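GDP-L-fucose synthase (Campylobacter jejuni subsp. jejuni serotype O:2, PDB 7M13) acts as an NADPH-dependent synthase of GDP-D-glycero-L-gluco-heptose for capsular polysaccharide and belongs to the GDP-fucose synthase group of sugar-nucleotide epimerases and dehydratases. Local coordinates at residues Lys104-Tyr115 against Asn161-Asn169; Lys191-Ser199 against Leu222-Glu233. All coordinates share one frame; numbering follows the deposited sequence.

Contact 1. Residues Lys104-Tyr115 against Asn161-Asn169; sequences KKLVFFGSGYMY and NFITLVLNN. With NAP (NADP nicotinamide-adenine-dinucleotide phosphate), chain E.
Val166 meets Met114 tip to tip, with Val166 CG1 3.7 Å from Met114 CE. CG1 stands anti to the backbone N (chi1 -172°), which directs it over the turn after the strand. There it also packs on Ser111 C at 3.6 Å and, obliquely, on the Tyr115 ring. Gly110, paired with Val166, has no side chain, which lets the Met114 methyl lie against it. At the other end, Leu106 CB approaches the Phe162 ring at CD1, 3.5 Å away. Leu106 also binds through its backbone: its O accepts from Ile163 N at 2.9 Å, N-H...O angle 168°. Ile163 O takes Phe108 N in turn. This alternation continues to Gly112, as in a parallel pair of Rossmann strands. Thr164 OG1 lies in the plane of the Phe108 ring at its edge. It is buried with no polar partner. Leu167 CG sits 3.6 Å from NADP nicotinamide C5N. Phe109 O accepts a weak hydrogen bond from ribose O3D and a hydrogen bond from Lys144 NZ. Ser111, predicted to matter for catalysis, shares a water with Asn168 O. The backbone thus carries the pairing, and both C-terminal strand ends meet the nicotinamide half with carbonyls and the Leu167 side chain.

Contact 2. Residues Lys191-Ser199 against Leu222-Glu233; sequences KFHLAKLLS and LHNFGISKKSVE
Lys191 reaches across to two backbone carbonyls of 222-233. Its NZ bonds Phe225 O at 2.7 Å and Glu233 O at 3.2 Å. NZ lies 18° from the carbonyl plane of Phe225, but well above that of Glu233. A bend at chi3 (54°) turns the end of the chain toward both, and CE passes Val232 CG1 on the way. Lys191 is predicted to bind substrate; in this structure, which contains NADP but no sugar nucleotide, its amine joins the turn after helix 215-224 to the strand that follows. That turn is a Schellman motif with Gly226 at C-prime. Phe192 offers a ring face to Val232: CG2 lies 3.8 Å from the ring centroid, a CH-pi contact. Leu194 crosses Leu222 at about a right angle, and Leu194 CD1 comes tightly to 3.4 Å from Leu222 CD2. Ala195 fits its small CB against Val232 CG2 at 3.5 Å. Its backbone N is also close to Ile227 CG2. Leu198 sends CD1 toward Leu222, Ile227 and Ser228, while its CB packs on Lys229 CB at 3.7 Å. Helix 184-199 thus lies over strand 231-235, which pairs with strand 303-307. Helix 287-298 packs on Phe192, helix 203-210 touches Leu194 and Leu198, and Phe179 meets Lys191, Leu194 and Ile227.

In the fold
Contact 1 comes first along the chain. It closes a loop of 45 residues that holds helix 138-158, so strand 105-111, this helix and strand 162-171 form a beta-alpha-beta crossover of the cofactor-binding sheet. The chain then leaves strand 162-171 for helix 184-199, where contact 2 opens. Contact 2 closes a shorter loop of 22 residues, with helix 203-210 and most of helix 215-224. It ties helix 184-199 to the end of helix 215-224 and to strand 231-235, in the small sheet with strand 303-307. The two contacts are in series, about 36 Å apart between centres, and neither nest nor cross. After contact 2, strand 241-246 returns to pair with strand 162-171, joining this outer part to the main sheet.

Contact 1. Residues Lys104-Tyr115 against Asn161-Asn169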
loop_
_atom_site.group_PDB
_atom_site.type_symbol
_atom_site.label_atom_id
_atom_site.label_comp_id
_atom_site.label_asym_id
_atom_site.label_seq_id
_atom_site.Cartn_x
_atom_site.Cartn_y
_atom_site.Cartn_z
ATOM N N LYS B 104 -17.519 -14.559 -8.142
ATOM C CA LYS B 104 -16.799 -15.332 -9.166
ATOM C C LYS B 104 -15.628 -14.544 -9.741
ATOM O O LYS B 104 -14.534 -15.095 -9.811
ATOM C CB LYS B 104 -17.767 -15.758 -10.262
ATOM C CG LYS B 104 -18.840 -16.682 -9.744
ATOM C CD LYS B 104 -19.846 -17.111 -10.779
ATOM C CE LYS B 104 -20.787 -18.175 -10.248
ATOM N NZ LYS B 104 -21.740 -17.626 -9.241
ATOM N N LYS B 105 -15.843 -13.300 -10.134
ATOM C CA LYS B 105 -14.774 -12.498 -10.729
ATOM C C LYS B 105 -14.994 -11.023 -10.422
ATOM O O LYS B 105 -16.150 -10.595 -10.264
ATOM C CB LYS B 105 -14.812 -12.708 -12.226
ATOM C CG LYS B 105 -13.508 -12.630 -12.939
ATOM C CD LYS B 105 -13.621 -13.424 -14.236
ATOM C CE LYS B 105 -12.501 -12.974 -15.103
ATOM N NZ LYS B 105 -12.485 -13.771 -16.329
ATOM N N LEU B 106 -13.897 -10.287 -10.297
ATOM C CA LEU B 106 -13.906 -8.849 -10.000
ATOM C C LEU B 106 -12.926 -8.166 -10.933
ATOM O O LEU B 106 -11.865 -8.741 -11.188
ATOM C CB LEU B 106 -13.494 -8.665 -8.530
ATOM C CG LEU B 106 -13.396 -7.226 -7.999
ATOM C CD1 LEU B 106 -13.764 -7.191 -6.515
ATOM C CD2 LEU B 106 -12.005 -6.657 -8.206
ATOM N N VAL B 107 -13.306 -6.989 -11.406
ATOM C CA VAL B 107 -12.393 -6.100 -12.163
ATOM C C VAL B 107 -12.238 -4.807 -11.391
ATOM O O VAL B 107 -13.230 -4.215 -10.968
ATOM C CB VAL B 107 -12.905 -5.838 -13.578
ATOM C CG1 VAL B 107 -12.115 -4.708 -14.240
ATOM C CG2 VAL B 107 -12.859 -7.103 -14.400
ATOM N N PHE B 108 -11.002 -4.430 -11.118
ATOM C CA PHE B 108 -10.617 -3.194 -10.427
ATOM C C PHE B 108 -9.901 -2.308 -11.438
ATOM O O PHE B 108 -9.165 -2.814 -12.289
ATOM C CB PHE B 108 -9.694 -3.513 -9.248
ATOM C CG PHE B 108 -9.039 -2.327 -8.592
ATOM C CD1 PHE B 108 -9.812 -1.328 -8.025
ATOM C CD2 PHE B 108 -7.666 -2.268 -8.454
ATOM C CE1 PHE B 108 -9.225 -0.239 -7.409
ATOM C CE2 PHE B 108 -7.080 -1.173 -7.849
ATOM C CZ PHE B 108 -7.866 -0.163 -7.347
ATOM N N PHE B 109 -9.984 -1.005 -11.296
ATOM C CA PHE B 109 -9.310 -0.051 -12.211
ATOM C C PHE B 109 -8.184 0.656 -11.474
ATOM O O PHE B 109 -8.397 1.278 -10.391
ATOM C CB PHE B 109 -10.301 0.934 -12.793
ATOM C CG PHE B 109 -11.349 0.250 -13.623
ATOM C CD1 PHE B 109 -11.089 -0.085 -14.945
ATOM C CD2 PHE B 109 -12.518 -0.201 -13.039
ATOM C CE1 PHE B 109 -12.045 -0.755 -15.691
ATOM C CE2 PHE B 109 -13.464 -0.875 -13.796
ATOM C CZ PHE B 109 -13.211 -1.171 -15.114
ATOM N N GLY B 110 -6.974 0.576 -12.028
ATOM C CA GLY B 110 -5.830 1.344 -11.563
ATOM C C GLY B 110 -5.609 2.589 -12.400
ATOM O O GLY B 110 -6.289 2.770 -13.430
ATOM N N SER B 111 -4.656 3.398 -11.979
ATOM C CA SER B 111 -4.272 4.670 -12.613
ATOM C C SER B 111 -2.798 4.600 -12.964
ATOM O O SER B 111 -2.026 4.017 -12.187
ATOM C CB SER B 111 -4.567 5.837 -11.676
ATOM O OG SER B 111 -3.850 6.986 -12.060
ATOM N N GLY B 112 -2.407 5.267 -14.035
ATOM C CA GLY B 112 -0.993 5.449 -14.383
ATOM C C GLY B 112 -0.215 6.130 -13.279
ATOM O O GLY B 112 1.001 6.082 -13.305
ATOM N N TYR B 113 -0.869 6.796 -12.321
ATOM C CA TYR B 113 -0.143 7.396 -11.180
ATOM C C TYR B 113 0.456 6.291 -10.315
ATOM O O TYR B 113 1.287 6.632 -9.437
ATOM C CB TYR B 113 -1.049 8.291 -10.340
ATOM C CG TYR B 113 -1.374 9.629 -10.964
ATOM C CD1 TYR B 113 -0.380 10.501 -11.376
ATOM C CD2 TYR B 113 -2.683 10.035 -11.087
ATOM C CE1 TYR B 113 -0.680 11.745 -11.909
ATOM C CE2 TYR B 113 -3.003 11.273 -11.624
ATOM C CZ TYR B 113 -2.000 12.119 -12.049
ATOM O OH TYR B 113 -2.330 13.336 -12.561
ATOM N N MET B 114 0.191 5.024 -10.654
ATOM C CA MET B 114 0.767 3.872 -9.907
ATOM C C MET B 114 2.164 3.545 -10.460
ATOM O O MET B 114 2.819 2.641 -9.905
ATOM C CB MET B 114 -0.130 2.636 -10.034
ATOM C CG MET B 114 0.290 1.698 -11.150
ATOM S SD MET B 114 -0.853 0.307 -11.359
ATOM C CE MET B 114 -2.391 1.065 -10.839
ATOM N N TYR B 115 2.590 4.256 -11.511
ATOM C CA TYR B 115 3.894 4.063 -12.152
ATOM C C TYR B 115 4.856 5.174 -11.770
ATOM O O TYR B 115 4.451 6.319 -11.553
ATOM C CB TYR B 115 3.745 3.945 -13.669
ATOM C CG TYR B 115 3.116 2.662 -14.119
ATOM C CD1 TYR B 115 3.671 1.412 -13.876
ATOM C CD2 TYR B 115 1.930 2.701 -14.839
ATOM C CE1 TYR B 115 3.077 0.248 -14.338
ATOM C CE2 TYR B 115 1.333 1.547 -15.312
ATOM C CZ TYR B 115 1.896 0.316 -15.043
ATOM O OH TYR B 115 1.311 -0.819 -15.500
ATOM N N ASN B 161 -10.237 -14.661 -8.660
ATOM C CA ASN B 161 -10.021 -14.177 -10.052
ATOM C C ASN B 161 -10.377 -12.692 -10.107
ATOM O O ASN B 161 -11.414 -12.325 -10.611
ATOM C CB ASN B 161 -10.745 -15.013 -11.117
ATOM C CG ASN B 161 -9.968 -16.257 -11.480
ATOM O OD1 ASN B 161 -8.915 -16.178 -12.119
ATOM N ND2 ASN B 161 -10.470 -17.406 -11.066
ATOM N N PHE B 162 -9.494 -11.898 -9.532
ATOM C CA PHE B 162 -9.624 -10.443 -9.343
ATOM C C PHE B 162 -8.576 -9.760 -10.216
ATOM O O PHE B 162 -7.378 -9.904 -9.958
ATOM C CB PHE B 162 -9.404 -10.131 -7.858
ATOM C CG PHE B 162 -10.373 -10.712 -6.850
ATOM C CD1 PHE B 162 -11.576 -11.281 -7.220
ATOM C CD2 PHE B 162 -10.087 -10.593 -5.508
ATOM C CE1 PHE B 162 -12.455 -11.763 -6.260
ATOM C CE2 PHE B 162 -10.964 -11.081 -4.551
ATOM C CZ PHE B 162 -12.123 -11.677 -4.938
ATOM N N ILE B 163 -9.020 -9.042 -11.233
ATOM C CA ILE B 163 -8.107 -8.542 -12.294
ATOM C C ILE B 163 -8.070 -7.021 -12.233
ATOM O O ILE B 163 -9.135 -6.394 -12.144
ATOM C CB ILE B 163 -8.613 -8.995 -13.661
ATOM C CG1 ILE B 163 -8.940 -10.481 -13.709
ATOM C CG2 ILE B 163 -7.585 -8.617 -14.707
ATOM C CD1 ILE B 163 -7.788 -11.342 -13.398
ATOM N N THR B 164 -6.871 -6.429 -12.303
ATOM C CA THR B 164 -6.672 -4.968 -12.310
ATOM C C THR B 164 -6.360 -4.517 -13.735
ATOM O O THR B 164 -5.390 -5.040 -14.333
ATOM C CB THR B 164 -5.556 -4.506 -11.362
ATOM O OG1 THR B 164 -5.988 -4.858 -10.031
ATOM C CG2 THR B 164 -5.318 -3.022 -11.419
ATOM N N LEU B 165 -7.107 -3.539 -14.217
ATOM C CA LEU B 165 -6.894 -2.869 -15.501
ATOM C C LEU B 165 -6.476 -1.434 -15.220
ATOM O O LEU B 165 -7.136 -0.756 -14.430
ATOM C CB LEU B 165 -8.185 -2.890 -16.321
ATOM C CG LEU B 165 -8.806 -4.251 -16.578
ATOM C CD1 LEU B 165 -10.086 -4.120 -17.412
ATOM C CD2 LEU B 165 -7.817 -5.186 -17.274
ATOM N N VAL B 166 -5.410 -0.962 -15.850
ATOM C CA VAL B 166 -4.780 0.330 -15.506
ATOM C C VAL B 166 -4.856 1.275 -16.703
ATOM O O VAL B 166 -4.429 0.873 -17.781
ATOM C CB VAL B 166 -3.326 0.116 -15.062
ATOM C CG1 VAL B 166 -2.719 1.397 -14.530
ATOM C CG2 VAL B 166 -3.234 -1.006 -14.022
ATOM N N LEU B 167 -5.334 2.497 -16.491
ATOM C CA LEU B 167 -5.468 3.507 -17.564
ATOM C C LEU B 167 -4.918 4.848 -17.097
ATOM O O LEU B 167 -4.673 5.052 -15.894
ATOM C CB LEU B 167 -6.932 3.646 -17.990
ATOM C CG LEU B 167 -7.926 4.076 -16.914
ATOM C CD1 LEU B 167 -8.989 4.974 -17.521
ATOM C CD2 LEU B 167 -8.577 2.882 -16.257
ATOM N N ASN B 168 -4.772 5.770 -18.050
ATOM C CA ASN B 168 -4.236 7.118 -17.785
ATOM C C ASN B 168 -5.312 8.212 -17.763
ATOM O O ASN B 168 -5.298 8.995 -16.824
ATOM C CB ASN B 168 -3.162 7.452 -18.819
ATOM C CG ASN B 168 -1.855 6.788 -18.447
ATOM O OD1 ASN B 168 -1.445 6.850 -17.287
ATOM N ND2 ASN B 168 -1.152 6.245 -19.435
ATOM N N ASN B 169 -6.160 8.321 -18.787
ATOM C CA ASN B 169 -7.154 9.427 -18.856
ATOM C C ASN B 169 -8.424 8.887 -19.479
ATOM O O ASN B 169 -8.378 8.403 -20.601
ATOM C CB ASN B 169 -6.702 10.646 -19.677
ATOM C CG ASN B 169 -5.500 11.348 -19.100
ATOM O OD1 ASN B 169 -5.615 12.061 -18.106
ATOM N ND2 ASN B 169 -4.345 11.084 -19.700
HETATM P PA NAP E . -15.688 8.965 -11.073
HETATM O O1A NAP E . -14.838 9.920 -10.289
HETATM O O2A NAP E . -16.401 9.510 -12.286
HETATM O O5B NAP E . -16.797 8.299 -10.182
HETATM C C5B NAP E . -16.470 7.727 -8.916
HETATM C C4B NAP E . -17.757 7.263 -8.309
HETATM O O4B NAP E . -17.424 6.595 -7.069
HETATM C C3B NAP E . -18.747 8.393 -7.955
HETATM O O3B NAP E . -20.013 8.118 -8.546
HETATM C C2B NAP E . -18.756 8.395 -6.431
HETATM O O2B NAP E . -20.035 8.680 -5.863
HETATM C C1B NAP E . -18.400 6.947 -6.112
HETATM N N9A NAP E . -17.840 6.819 -4.783
HETATM C C8A NAP E . -16.713 7.399 -4.287
HETATM N N7A NAP E . -16.526 7.189 -3.006
HETATM C C5A NAP E . -17.612 6.428 -2.630
HETATM C C6A NAP E . -18.000 5.895 -1.388
HETATM N N6A NAP E . -17.332 6.091 -0.246
HETATM N N1A NAP E . -19.153 5.190 -1.362
HETATM C C2A NAP E . -19.841 5.020 -2.500
HETATM N N3A NAP E . -19.572 5.485 -3.721
HETATM C C4A NAP E . -18.436 6.195 -3.712
HETATM O O3 NAP E . -14.779 7.727 -11.516
HETATM P PN NAP E . -14.188 7.403 -12.949
HETATM O O1N NAP E . -13.537 8.625 -13.469
HETATM O O2N NAP E . -15.269 6.755 -13.719
HETATM O O5D NAP E . -13.062 6.320 -12.561
HETATM C C5D NAP E . -13.356 4.942 -12.562
HETATM C C4D NAP E . -12.097 4.205 -12.204
HETATM O O4D NAP E . -11.087 4.435 -13.224
HETATM C C3D NAP E . -11.464 4.615 -10.867
HETATM O O3D NAP E . -10.862 3.485 -10.222
HETATM C C2D NAP E . -10.436 5.614 -11.319
HETATM O O2D NAP E . -9.402 5.841 -10.366
HETATM C C1D NAP E . -9.927 4.974 -12.595
HETATM N N1N NAP E . -9.261 5.972 -13.461
HETATM C C2N NAP E . -9.936 7.045 -13.973
HETATM C C3N NAP E . -9.286 7.992 -14.689
HETATM C C7N NAP E . -9.966 9.186 -15.258
HETATM O O7N NAP E . -9.336 9.916 -16.049
HETATM N N7N NAP E . -11.227 9.413 -14.899
HETATM C C4N NAP E . -7.873 7.842 -14.977
HETATM C C5N NAP E . -7.231 6.662 -14.441
HETATM C C6N NAP E . -7.890 5.847 -13.677
HETATM P P2B NAP E . -20.564 10.206 -5.769
HETATM O O1X NAP E . -20.985 10.524 -7.176
HETATM O O2X NAP E . -19.508 11.059 -5.220
HETATM O O3X NAP E . -21.749 10.113 -4.789
HETATM O O HOH W 1 -12.872 -15.130 -7.450
HETATM O O HOH W 2 -13.733 -17.141 -11.589
HETATM O O HOH W 3 -4.192 8.502 -14.356
#

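Contact 2. Residues Lys191-Ser199 against Leu222-Glu233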
loop_
_atom_site.group_PDB
_atom_site.type_symbol
_atom_site.label_atom_id
_atom_site.label_comp_id
_atom_site.label_asym_id
_atom_site.label_seq_id
_atom_site.Cartn_x
_atom_site.Cartn_y
_atom_site.Cartn_z
ATOM N N LYS B 191 -14.548 24.001 -22.741
ATOM C CA LYS B 191 -13.844 25.300 -22.929
ATOM C C LYS B 191 -14.110 25.828 -24.342
ATOM O O LYS B 191 -14.423 27.032 -24.489
ATOM C CB LYS B 191 -12.335 25.151 -22.710
ATOM C CG LYS B 191 -11.879 25.141 -21.254
ATOM C CD LYS B 191 -10.367 25.278 -21.083
ATOM C CE LYS B 191 -9.786 26.492 -21.783
ATOM N NZ LYS B 191 -8.410 26.812 -21.323
ATOM N N PHE B 192 -13.986 24.982 -25.366
ATOM C CA PHE B 192 -14.204 25.411 -26.770
ATOM C C PHE B 192 -15.691 25.694 -27.008
ATOM O O PHE B 192 -15.980 26.609 -27.776
ATOM C CB PHE B 192 -13.640 24.395 -27.762
ATOM C CG PHE B 192 -12.179 24.621 -28.031
ATOM C CD1 PHE B 192 -11.771 25.551 -28.970
ATOM C CD2 PHE B 192 -11.212 23.942 -27.304
ATOM C CE1 PHE B 192 -10.423 25.779 -29.203
ATOM C CE2 PHE B 192 -9.866 24.161 -27.549
ATOM C CZ PHE B 192 -9.472 25.090 -28.483
ATOM N N HIS B 193 -16.601 24.930 -26.395
ATOM C CA HIS B 193 -18.065 25.136 -26.552
ATOM C C HIS B 193 -18.435 26.536 -26.043
ATOM O O HIS B 193 -19.122 27.278 -26.778
ATOM C CB HIS B 193 -18.856 24.026 -25.855
ATOM C CG HIS B 193 -20.328 24.211 -25.954
ATOM N ND1 HIS B 193 -21.021 23.972 -27.124
ATOM C CD2 HIS B 193 -21.235 24.629 -25.045
ATOM C CE1 HIS B 193 -22.302 24.219 -26.927
ATOM N NE2 HIS B 193 -22.456 24.622 -25.658
ATOM N N LEU B 194 -17.976 26.902 -24.848
ATOM C CA LEU B 194 -18.266 28.224 -24.235
ATOM C C LEU B 194 -17.589 29.337 -25.045
ATOM O O LEU B 194 -18.204 30.407 -25.180
ATOM C CB LEU B 194 -17.795 28.250 -22.782
ATOM C CG LEU B 194 -18.493 27.269 -21.844
ATOM C CD1 LEU B 194 -18.082 27.539 -20.411
ATOM C CD2 LEU B 194 -20.004 27.340 -21.999
ATOM N N ALA B 195 -16.383 29.102 -25.574
ATOM C CA ALA B 195 -15.686 30.040 -26.482
ATOM C C ALA B 195 -16.584 30.320 -27.689
ATOM O O ALA B 195 -16.671 31.493 -28.114
ATOM C CB ALA B 195 -14.353 29.482 -26.921
ATOM N N LYS B 196 -17.203 29.274 -28.240
ATOM C CA LYS B 196 -18.125 29.374 -29.401
ATOM C C LYS B 196 -19.359 30.173 -28.977
ATOM O O LYS B 196 -19.744 31.104 -29.718
ATOM C CB LYS B 196 -18.518 27.994 -29.929
ATOM C CG LYS B 196 -19.369 28.024 -31.192
ATOM C CD LYS B 196 -19.610 26.670 -31.816
ATOM C CE LYS B 196 -20.616 25.843 -31.044
ATOM N NZ LYS B 196 -21.007 24.626 -31.793
ATOM N N LEU B 197 -19.975 29.818 -27.841
ATOM C CA LEU B 197 -21.162 30.561 -27.342
ATOM C C LEU B 197 -20.805 32.047 -27.237
ATOM O O LEU B 197 -21.625 32.871 -27.670
ATOM C CB LEU B 197 -21.626 30.012 -25.987
ATOM C CG LEU B 197 -22.231 28.607 -26.000
ATOM C CD1 LEU B 197 -22.820 28.272 -24.640
ATOM C CD2 LEU B 197 -23.280 28.428 -27.085
ATOM N N LEU B 198 -19.629 32.387 -26.709
ATOM C CA LEU B 198 -19.187 33.802 -26.588
ATOM C C LEU B 198 -19.068 34.428 -27.978
ATOM O O LEU B 198 -19.516 35.583 -28.133
ATOM C CB LEU B 198 -17.856 33.910 -25.839
ATOM C CG LEU B 198 -17.906 33.793 -24.315
ATOM C CD1 LEU B 198 -16.498 33.801 -23.733
ATOM C CD2 LEU B 198 -18.719 34.926 -23.702
ATOM N N SER B 199 -18.505 33.692 -28.940
ATOM C CA SER B 199 -18.298 34.142 -30.346
ATOM C C SER B 199 -19.645 34.409 -31.031
ATOM O O SER B 199 -19.708 35.349 -31.857
ATOM C CB SER B 199 -17.504 33.127 -31.120
ATOM O OG SER B 199 -18.321 32.016 -31.460
ATOM N N LEU B 222 -14.935 32.869 -16.985
ATOM C CA LEU B 222 -14.516 32.219 -18.258
ATOM C C LEU B 222 -13.097 32.660 -18.631
ATOM O O LEU B 222 -12.277 31.777 -18.977
ATOM C CB LEU B 222 -15.515 32.584 -19.358
ATOM C CG LEU B 222 -16.887 31.931 -19.227
ATOM C CD1 LEU B 222 -17.840 32.453 -20.296
ATOM C CD2 LEU B 222 -16.771 30.417 -19.304
ATOM N N HIS B 223 -12.818 33.968 -18.559
ATOM C CA HIS B 223 -11.537 34.595 -18.985
ATOM C C HIS B 223 -10.380 34.031 -18.150
ATOM O O HIS B 223 -9.239 34.007 -18.664
ATOM C CB HIS B 223 -11.634 36.127 -18.908
ATOM C CG HIS B 223 -12.266 36.760 -20.104
ATOM N ND1 HIS B 223 -11.611 37.708 -20.868
ATOM C CD2 HIS B 223 -13.482 36.591 -20.673
ATOM C CE1 HIS B 223 -12.399 38.099 -21.850
ATOM N NE2 HIS B 223 -13.553 37.428 -21.753
ATOM N N ASN B 224 -10.671 33.576 -16.924
ATOM C CA ASN B 224 -9.668 33.033 -15.967
ATOM C C ASN B 224 -9.444 31.534 -16.227
ATOM O O ASN B 224 -8.405 31.020 -15.771
ATOM C CB ASN B 224 -10.068 33.302 -14.512
ATOM C CG ASN B 224 -9.646 34.674 -14.022
ATOM O OD1 ASN B 224 -8.731 35.289 -14.568
ATOM N ND2 ASN B 224 -10.305 35.160 -12.983
ATOM N N PHE B 225 -10.368 30.863 -16.924
ATOM C CA PHE B 225 -10.164 29.508 -17.507
ATOM C C PHE B 225 -9.626 29.638 -18.940
ATOM O O PHE B 225 -9.574 28.610 -19.642
ATOM C CB PHE B 225 -11.457 28.687 -17.452
ATOM C CG PHE B 225 -11.697 27.996 -16.134
ATOM C CD1 PHE B 225 -10.842 26.995 -15.696
ATOM C CD2 PHE B 225 -12.766 28.351 -15.324
ATOM C CE1 PHE B 225 -11.049 26.364 -14.477
ATOM C CE2 PHE B 225 -12.974 27.720 -14.107
ATOM C CZ PHE B 225 -12.115 26.729 -13.682
ATOM N N GLY B 226 -9.235 30.855 -19.348
ATOM C CA GLY B 226 -8.626 31.165 -20.658
ATOM C C GLY B 226 -9.643 31.117 -21.791
ATOM O O GLY B 226 -9.221 30.953 -22.970
ATOM N N ILE B 227 -10.932 31.245 -21.455
ATOM C CA ILE B 227 -12.081 31.212 -22.408
ATOM C C ILE B 227 -12.463 32.656 -22.729
ATOM O O ILE B 227 -12.737 33.409 -21.767
ATOM C CB ILE B 227 -13.276 30.429 -21.835
ATOM C CG1 ILE B 227 -12.877 29.022 -21.367
ATOM C CG2 ILE B 227 -14.423 30.380 -22.836
ATOM C CD1 ILE B 227 -13.843 28.408 -20.378
ATOM N N SER B 228 -12.472 33.014 -24.020
ATOM C CA SER B 228 -12.902 34.340 -24.541
ATOM C C SER B 228 -13.555 34.178 -25.919
ATOM O O SER B 228 -13.505 33.054 -26.476
ATOM C CB SER B 228 -11.757 35.302 -24.580
ATOM O OG SER B 228 -10.979 35.103 -25.744
ATOM N N LYS B 229 -14.176 35.242 -26.439
ATOM C CA LYS B 229 -14.927 35.192 -27.723
ATOM C C LYS B 229 -13.924 35.084 -28.877
ATOM O O LYS B 229 -14.300 34.526 -29.911
ATOM C CB LYS B 229 -15.895 36.375 -27.864
ATOM C CG LYS B 229 -15.291 37.702 -28.310
ATOM C CD LYS B 229 -16.352 38.713 -28.706
ATOM C CE LYS B 229 -15.993 40.140 -28.349
ATOM N NZ LYS B 229 -17.129 41.064 -28.591
ATOM N N LYS B 230 -12.691 35.566 -28.689
ATOM C CA LYS B 230 -11.660 35.625 -29.753
ATOM C C LYS B 230 -10.726 34.401 -29.687
ATOM O O LYS B 230 -10.152 34.072 -30.731
ATOM C CB LYS B 230 -10.902 36.927 -29.671
ATOM N N SER B 231 -10.553 33.754 -28.525
ATOM C CA SER B 231 -9.540 32.680 -28.347
ATOM C C SER B 231 -9.864 31.735 -27.182
ATOM O O SER B 231 -10.599 32.129 -26.243
ATOM C CB SER B 231 -8.169 33.273 -28.192
ATOM O OG SER B 231 -8.122 34.150 -27.082
ATOM N N VAL B 232 -9.328 30.514 -27.269
ATOM C CA VAL B 232 -9.073 29.608 -26.117
ATOM C C VAL B 232 -7.566 29.623 -25.869
ATOM O O VAL B 232 -6.799 29.241 -26.792
ATOM C CB VAL B 232 -9.615 28.190 -26.370
ATOM C CG1 VAL B 232 -9.238 27.225 -25.254
ATOM C CG2 VAL B 232 -11.123 28.208 -26.576
ATOM N N GLU B 233 -7.174 30.116 -24.694
ATOM C CA GLU B 233 -5.766 30.217 -24.232
ATOM C C GLU B 233 -5.485 29.049 -23.284
ATOM O O GLU B 233 -6.231 28.888 -22.297
ATOM C CB GLU B 233 -5.556 31.567 -23.546
ATOM C CG GLU B 233 -4.105 31.873 -23.227
ATOM C CD GLU B 233 -3.796 33.353 -23.056
ATOM O OE1 GLU B 233 -4.749 34.163 -23.053
ATOM O OE2 GLU B 233 -2.605 33.691 -22.927
#